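PDB 4HD5: polysaccharide deacetylase, which binds zinc and probably hydrolyses carbon-nitrogen bonds other than peptide bonds, as expected of a polysaccharide deacetylase. Local coordinates for residues Lys78-Ala83 with Glu87-Phe92; Phe259-His264 with Glu286-Ile291. All blocks are in the same frame, centred on the assembly; numbering follows the deposited sequence.

Contact 1: Lys78-Ala83 with Glu87-Phe92; sequences KIWRTA and ERAKSF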
loop_
_atom_site.group_PDB
_atom_site.type_symbol
_atom_site.label_atom_id
_atom_site.label_comp_id
_atom_site.label_asym_id
_atom_site.label_seq_id
_atom_site.Cartn_x
_atom_site.Cartn_y
_atom_site.Cartn_z
ATOM N N LYS A 78 -10.500 -21.948 -13.092
ATOM C CA LYS A 78 -10.119 -20.676 -13.692
ATOM C C LYS A 78 -9.620 -19.784 -12.558
ATOM O O LYS A 78 -10.317 -19.603 -11.557
ATOM C CB LYS A 78 -11.311 -20.043 -14.404
ATOM C CG LYS A 78 -10.939 -18.979 -15.422
ATOM C CD LYS A 78 -12.052 -18.786 -16.442
ATOM C CE LYS A 78 -11.717 -17.696 -17.449
ATOM N NZ LYS A 78 -12.742 -17.588 -18.526
ATOM N N ILE A 79 -8.411 -19.250 -12.722
ATOM C CA ILE A 79 -7.731 -18.491 -11.673
ATOM C C ILE A 79 -7.250 -17.176 -12.268
ATOM O O ILE A 79 -6.588 -17.159 -13.308
ATOM C CB ILE A 79 -6.552 -19.307 -11.084
ATOM C CG1 ILE A 79 -7.055 -20.680 -10.604
ATOM C CG2 ILE A 79 -5.873 -18.565 -9.948
ATOM C CD1 ILE A 79 -6.032 -21.522 -9.868
ATOM N N TRP A 80 -7.611 -16.066 -11.624
ATOM C CA TRP A 80 -7.135 -14.759 -12.038
ATOM C C TRP A 80 -6.878 -13.867 -10.838
ATOM O O TRP A 80 -7.488 -14.038 -9.784
ATOM C CB TRP A 80 -8.121 -14.098 -13.003
ATOM C CG TRP A 80 -9.393 -13.640 -12.381
ATOM C CD1 TRP A 80 -9.685 -12.381 -11.951
ATOM C CD2 TRP A 80 -10.559 -14.434 -12.126
ATOM N NE1 TRP A 80 -10.958 -12.339 -11.440
ATOM C CE2 TRP A 80 -11.520 -13.586 -11.538
ATOM C CE3 TRP A 80 -10.884 -15.779 -12.339
ATOM C CZ2 TRP A 80 -12.787 -14.038 -11.156
ATOM C CZ3 TRP A 80 -12.144 -16.229 -11.964
ATOM C CH2 TRP A 80 -13.081 -15.359 -11.375
ATOM N N ARG A 81 -5.953 -12.927 -11.009
ATOM C CA ARG A 81 -5.713 -11.893 -10.009
ATOM C C ARG A 81 -6.764 -10.794 -10.116
ATOM O O ARG A 81 -7.056 -10.292 -11.212
ATOM C CB ARG A 81 -4.317 -11.306 -10.170
ATOM C CG ARG A 81 -3.203 -12.291 -9.870
ATOM C CD ARG A 81 -1.854 -11.761 -10.323
ATOM N NE ARG A 81 -1.363 -10.693 -9.445
ATOM C CZ ARG A 81 -1.252 -9.400 -9.757
ATOM N NH1 ARG A 81 -1.598 -8.941 -10.955
ATOM N NH2 ARG A 81 -0.782 -8.552 -8.851
ATOM N N THR A 82 -7.328 -10.416 -8.975
ATOM C CA THR A 82 -8.330 -9.356 -8.924
ATOM C C THR A 82 -7.813 -8.084 -9.600
ATOM O O THR A 82 -8.569 -7.394 -10.287
ATOM C CB THR A 82 -8.733 -9.047 -7.468
ATOM O OG1 THR A 82 -9.317 -10.217 -6.876
ATOM C CG2 THR A 82 -9.727 -7.897 -7.398
ATOM N N ALA A 83 -6.523 -7.802 -9.419
ATOM C CA ALA A 83 -5.895 -6.632 -10.022
ATOM C C ALA A 83 -5.916 -6.646 -11.552
ATOM O O ALA A 83 -6.041 -5.601 -12.178
ATOM C CB ALA A 83 -4.476 -6.493 -9.520
ATOM N N GLU A 87 -10.634 -11.174 -17.522
ATOM C CA GLU A 87 -10.165 -11.337 -18.903
ATOM C C GLU A 87 -8.753 -11.921 -19.006
ATOM O O GLU A 87 -8.383 -12.466 -20.044
ATOM C CB GLU A 87 -10.224 -10.002 -19.658
ATOM C CG GLU A 87 -11.633 -9.453 -19.835
ATOM C CD GLU A 87 -11.686 -8.230 -20.735
ATOM O OE1 GLU A 87 -10.738 -7.415 -20.708
ATOM O OE2 GLU A 87 -12.686 -8.079 -21.468
ATOM N N ARG A 88 -7.970 -11.803 -17.935
ATOM C CA ARG A 88 -6.605 -12.320 -17.905
ATOM C C ARG A 88 -6.481 -13.575 -17.029
ATOM O O ARG A 88 -5.451 -13.808 -16.396
ATOM C CB ARG A 88 -5.654 -11.223 -17.423
ATOM C CG ARG A 88 -5.512 -10.074 -18.411
ATOM C CD ARG A 88 -4.475 -9.077 -17.929
ATOM N NE ARG A 88 -4.172 -8.048 -18.919
ATOM C CZ ARG A 88 -3.354 -7.017 -18.702
ATOM N NH1 ARG A 88 -2.748 -6.866 -17.525
ATOM N NH2 ARG A 88 -3.141 -6.129 -19.668
ATOM N N ALA A 89 -7.539 -14.380 -17.009
ATOM C CA ALA A 89 -7.555 -15.632 -16.266
ATOM C C ALA A 89 -6.783 -16.717 -16.994
ATOM O O ALA A 89 -6.739 -16.744 -18.223
ATOM C CB ALA A 89 -8.986 -16.092 -16.042
ATOM N N LYS A 90 -6.163 -17.599 -16.216
ATOM C CA LYS A 90 -5.513 -18.786 -16.742
ATOM C C LYS A 90 -6.282 -19.986 -16.237
ATOM O O LYS A 90 -6.840 -19.956 -15.148
ATOM C CB LYS A 90 -4.053 -18.832 -16.309
ATOM C CG LYS A 90 -3.227 -17.804 -17.060
ATOM C CD LYS A 90 -1.759 -17.804 -16.680
ATOM C CE LYS A 90 -1.071 -16.605 -17.315
ATOM N NZ LYS A 90 0.314 -16.398 -16.817
ATOM N N SER A 91 -6.325 -21.032 -17.050
ATOM C CA SER A 91 -7.135 -22.199 -16.760
ATOM C C SER A 91 -6.245 -23.401 -16.490
ATOM O O SER A 91 -5.183 -23.540 -17.097
ATOM C CB SER A 91 -8.064 -22.473 -17.938
ATOM O OG SER A 91 -8.942 -21.372 -18.129
ATOM N N PHE A 92 -6.680 -24.247 -15.563
ATOM C CA PHE A 92 -5.969 -25.468 -15.194
ATOM C C PHE A 92 -6.976 -26.603 -15.084
ATOM O O PHE A 92 -8.047 -26.433 -14.495
ATOM C CB PHE A 92 -5.258 -25.301 -13.849
ATOM C CG PHE A 92 -4.316 -24.138 -13.806
ATOM C CD1 PHE A 92 -4.773 -22.874 -13.463
ATOM C CD2 PHE A 92 -2.976 -24.302 -14.117
ATOM C CE1 PHE A 92 -3.910 -21.793 -13.435
ATOM C CE2 PHE A 92 -2.107 -23.223 -14.089
ATOM C CZ PHE A 92 -2.575 -21.969 -13.744
HETATM O O HOH W 1 -4.875 -12.539 -13.636
#
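Ile79 and Lys90 form a hydrogen-bonded antiparallel pair, each giving its N-H to the other's carbonyl. Ile79 N reaches Lys90 O at 3.0 Å, with 167° at the hydrogen; the return bond from Lys90 N to Ile79 O has the same length and is nearly as straight. Ile79 O also takes a CA-H contact from Ala89. Toward the turn, at Arg81 and Arg88, a water takes over: it accepts from Arg81 N at 2.9 Å and donates to Arg88 O.

On the face holding Lys78 and Ser91, a non-hydrogen-bonded pair, the Ala89 methyl does most of the touching. Lys78 CG stands anti to its own backbone N (chi1 -161°), which lays the extended chain alongside Ala89, and CE comes tightly to Ala89 CB at 3.5 Å. Trp80 CB meets Ala89 CB at 3.7 Å, while the indole leads away toward Gln118 and Glu120 of strand 115-125. On the Ile79 face, Ile79 CD1 lies 4.0 Å from Phe92 CD1, the two side chains crossing at about a right angle, with Phe105 and Ile103 of strand 103-106 adjoining them. Lys90 shares this face but leads its amine away to Glu109 O, with a cation-pi contact to Phe110.

This is a beta hairpin whose strand 90-94 edges a four-stranded antiparallel sheet; backbone bonds and one bridging water supply its polar links, and the side chains meet mainly through carbon, including the aliphatic part of Lys78.

Contact 2: Phe259-His264 with Glu286-Ile291; sequences FSVQSH and EKLEKI. With ZN (zinc ion), chain B.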
loop_
_atom_site.group_PDB
_atom_site.type_symbol
_atom_site.label_atom_id
_atom_site.label_comp_id
_atom_site.label_asym_id
_atom_site.label_seq_id
_atom_site.Cartn_x
_atom_site.Cartn_y
_atom_site.Cartn_z
ATOM N N PHE A 259 -3.777 14.476 -2.567
ATOM C CA PHE A 259 -3.129 14.353 -1.263
ATOM C C PHE A 259 -4.056 13.917 -0.152
ATOM O O PHE A 259 -5.189 14.379 -0.058
ATOM C CB PHE A 259 -2.468 15.658 -0.859
ATOM C CG PHE A 259 -1.088 15.812 -1.382
ATOM C CD1 PHE A 259 -0.015 15.260 -0.700
ATOM C CD2 PHE A 259 -0.852 16.505 -2.560
ATOM C CE1 PHE A 259 1.273 15.393 -1.185
ATOM C CE2 PHE A 259 0.435 16.640 -3.051
ATOM C CZ PHE A 259 1.496 16.093 -2.359
ATOM N N SER A 260 -3.536 13.034 0.690
ATOM C CA SER A 260 -4.133 12.711 1.961
ATOM C C SER A 260 -3.232 13.354 3.009
ATOM O O SER A 260 -2.021 13.080 3.064
ATOM C CB SER A 260 -4.201 11.194 2.159
ATOM O OG SER A 260 -4.656 10.848 3.463
ATOM N N VAL A 261 -3.801 14.220 3.837
ATOM C CA VAL A 261 -2.992 14.971 4.788
ATOM C C VAL A 261 -3.193 14.394 6.185
ATOM O O VAL A 261 -4.309 14.322 6.702
ATOM C CB VAL A 261 -3.259 16.488 4.709
ATOM C CG1 VAL A 261 -2.343 17.248 5.664
ATOM C CG2 VAL A 261 -3.061 16.978 3.277
ATOM N N GLN A 262 -2.089 13.954 6.780
ATOM C CA GLN A 262 -2.128 13.166 7.994
ATOM C C GLN A 262 -1.197 13.772 9.052
ATOM O O GLN A 262 -0.553 14.808 8.813
ATOM C CB GLN A 262 -1.757 11.718 7.663
ATOM C CG GLN A 262 -2.681 11.057 6.639
ATOM C CD GLN A 262 -4.083 10.850 7.155
ATOM O OE1 GLN A 262 -4.279 10.518 8.320
ATOM N NE2 GLN A 262 -5.077 11.058 6.293
ATOM N N SER A 263 -1.129 13.133 10.218
ATOM C CA SER A 263 -0.496 13.755 11.380
ATOM C C SER A 263 0.999 13.540 11.468
ATOM O O SER A 263 1.508 12.462 11.131
ATOM C CB SER A 263 -1.125 13.231 12.673
ATOM O OG SER A 263 -0.647 13.948 13.802
ATOM N N HIS A 264 1.696 14.560 11.964
ATOM C CA HIS A 264 3.092 14.426 12.328
ATOM C C HIS A 264 3.323 14.886 13.772
ATOM O O HIS A 264 4.412 15.350 14.114
ATOM C CB HIS A 264 3.946 15.224 11.351
ATOM C CG HIS A 264 5.324 14.684 11.183
ATOM N ND1 HIS A 264 5.657 13.387 11.496
ATOM C CD2 HIS A 264 6.456 15.259 10.719
ATOM C CE1 HIS A 264 6.932 13.183 11.231
ATOM N NE2 HIS A 264 7.443 14.303 10.770
ATOM N N GLU A 286 -7.426 15.869 15.762
ATOM C CA GLU A 286 -8.686 16.628 15.731
ATOM C C GLU A 286 -8.538 18.013 15.079
ATOM O O GLU A 286 -9.348 18.402 14.220
ATOM C CB GLU A 286 -9.268 16.733 17.144
ATOM C CG GLU A 286 -9.780 15.393 17.651
ATOM C CD GLU A 286 -10.374 15.441 19.052
ATOM O OE1 GLU A 286 -10.289 16.486 19.735
ATOM O OE2 GLU A 286 -10.924 14.409 19.473
ATOM N N LYS A 287 -7.508 18.744 15.472
ATOM C CA LYS A 287 -7.202 20.019 14.843
ATOM C C LYS A 287 -6.998 19.844 13.333
ATOM O O LYS A 287 -7.559 20.592 12.541
ATOM C CB LYS A 287 -5.980 20.665 15.494
ATOM C CG LYS A 287 -5.657 22.055 14.965
ATOM C CD LYS A 287 -4.409 22.654 15.615
ATOM C CE LYS A 287 -4.683 23.159 17.031
ATOM N NZ LYS A 287 -4.659 22.079 18.060
ATOM N N LEU A 288 -6.224 18.839 12.927
ATOM C CA LEU A 288 -5.979 18.620 11.505
ATOM C C LEU A 288 -7.252 18.211 10.740
ATOM O O LEU A 288 -7.453 18.638 9.607
ATOM C CB LEU A 288 -4.864 17.582 11.306
ATOM C CG LEU A 288 -4.351 17.400 9.878
ATOM C CD1 LEU A 288 -3.904 18.727 9.290
ATOM C CD2 LEU A 288 -3.200 16.396 9.838
ATOM N N GLU A 289 -8.094 17.385 11.358
ATOM C CA GLU A 289 -9.374 16.985 10.770
ATOM C C GLU A 289 -10.311 18.164 10.428
ATOM O O GLU A 289 -10.993 18.131 9.394
ATOM C CB GLU A 289 -10.097 15.985 11.686
ATOM C CG GLU A 289 -9.591 14.560 11.507
ATOM C CD GLU A 289 -10.307 13.549 12.367
ATOM O OE1 GLU A 289 -11.073 13.946 13.261
ATOM O OE2 GLU A 289 -10.098 12.345 12.144
ATOM N N LYS A 290 -10.330 19.202 11.257
ATOM C CA LYS A 290 -11.151 20.388 10.949
ATOM C C LYS A 290 -10.550 21.220 9.813
ATOM O O LYS A 290 -11.267 21.918 9.117
ATOM C CB LYS A 290 -11.448 21.261 12.181
ATOM C CG LYS A 290 -10.272 21.778 12.989
ATOM C CD LYS A 290 -9.566 22.989 12.371
ATOM C CE LYS A 290 -8.307 23.383 13.153
ATOM N NZ LYS A 290 -8.635 24.249 14.320
ATOM N N ILE A 291 -9.237 21.128 9.617
ATOM C CA ILE A 291 -8.604 21.807 8.497
ATOM C C ILE A 291 -8.945 21.076 7.198
ATOM O O ILE A 291 -9.407 21.691 6.236
ATOM C CB ILE A 291 -7.070 21.889 8.654
ATOM C CG1 ILE A 291 -6.677 22.692 9.902
ATOM C CG2 ILE A 291 -6.437 22.501 7.413
ATOM C CD1 ILE A 291 -7.133 24.126 9.894
HETATM ZN ZN ZN B . 9.446 15.246 10.638
#
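Leu288 is the residue of helix 286-291 that meets the strand, and it does so with its two methyls. Its CB points toward the strand, and CG, anti to the backbone N (chi1 -171°), carries the chain on so that both methyls reach it. CD2 presses on the peptide between Gln262 and Ser263, 3.3 Å from Gln262 O and 3.9 Å from Ser263 N, while CD1 packs against Val261 CG1 at 4.2 Å. No hydrogen bond crosses here.

Strand and helix run nearly antiparallel, at 162° with axes 8.7 Å apart, as expected where a helix leads back along a parallel sheet in a TIM-barrel-like deacetylase fold. Behind the peptide that Leu288 covers, Gln262 NE2 donates to Ser260 OG at 2.9 Å and OE1 accepts from the backbone N of Ile297 and Ala298. Just past the strand, His264 NE2 binds zinc at 2.2 Å, which Asp206 and His268 also bind, and a hydrogen bond between His264 ND1 and Ala300 O helps fix the ring's rotation. Next on the helix, Glu289 OE2 accepts from Val296 N, in the loop leading to strand 298-300, and Ile291 packs on Thr247 and Ile250 of helix 247-255.

Overall arrangement
Contact 1 and contact 2 belong to separate parts of the chain and lie on opposite sides of its centre. Their own centres are 40 Å apart and their nearest atoms about 21 Å apart, so neither touches the other. In sequence they follow in series, the hairpin of 78-92 closing well before strand 259-263 begins. Contact 1 sits in the antiparallel sheet of the N-terminal part, away from the zinc; contact 2 sits in the parallel sheet of the deacetylase part and carries one of the metal ligands. From the side chain of Ser263, those of the other two protein ligands, His268 and Asp206, are about 9 and 11 Å away.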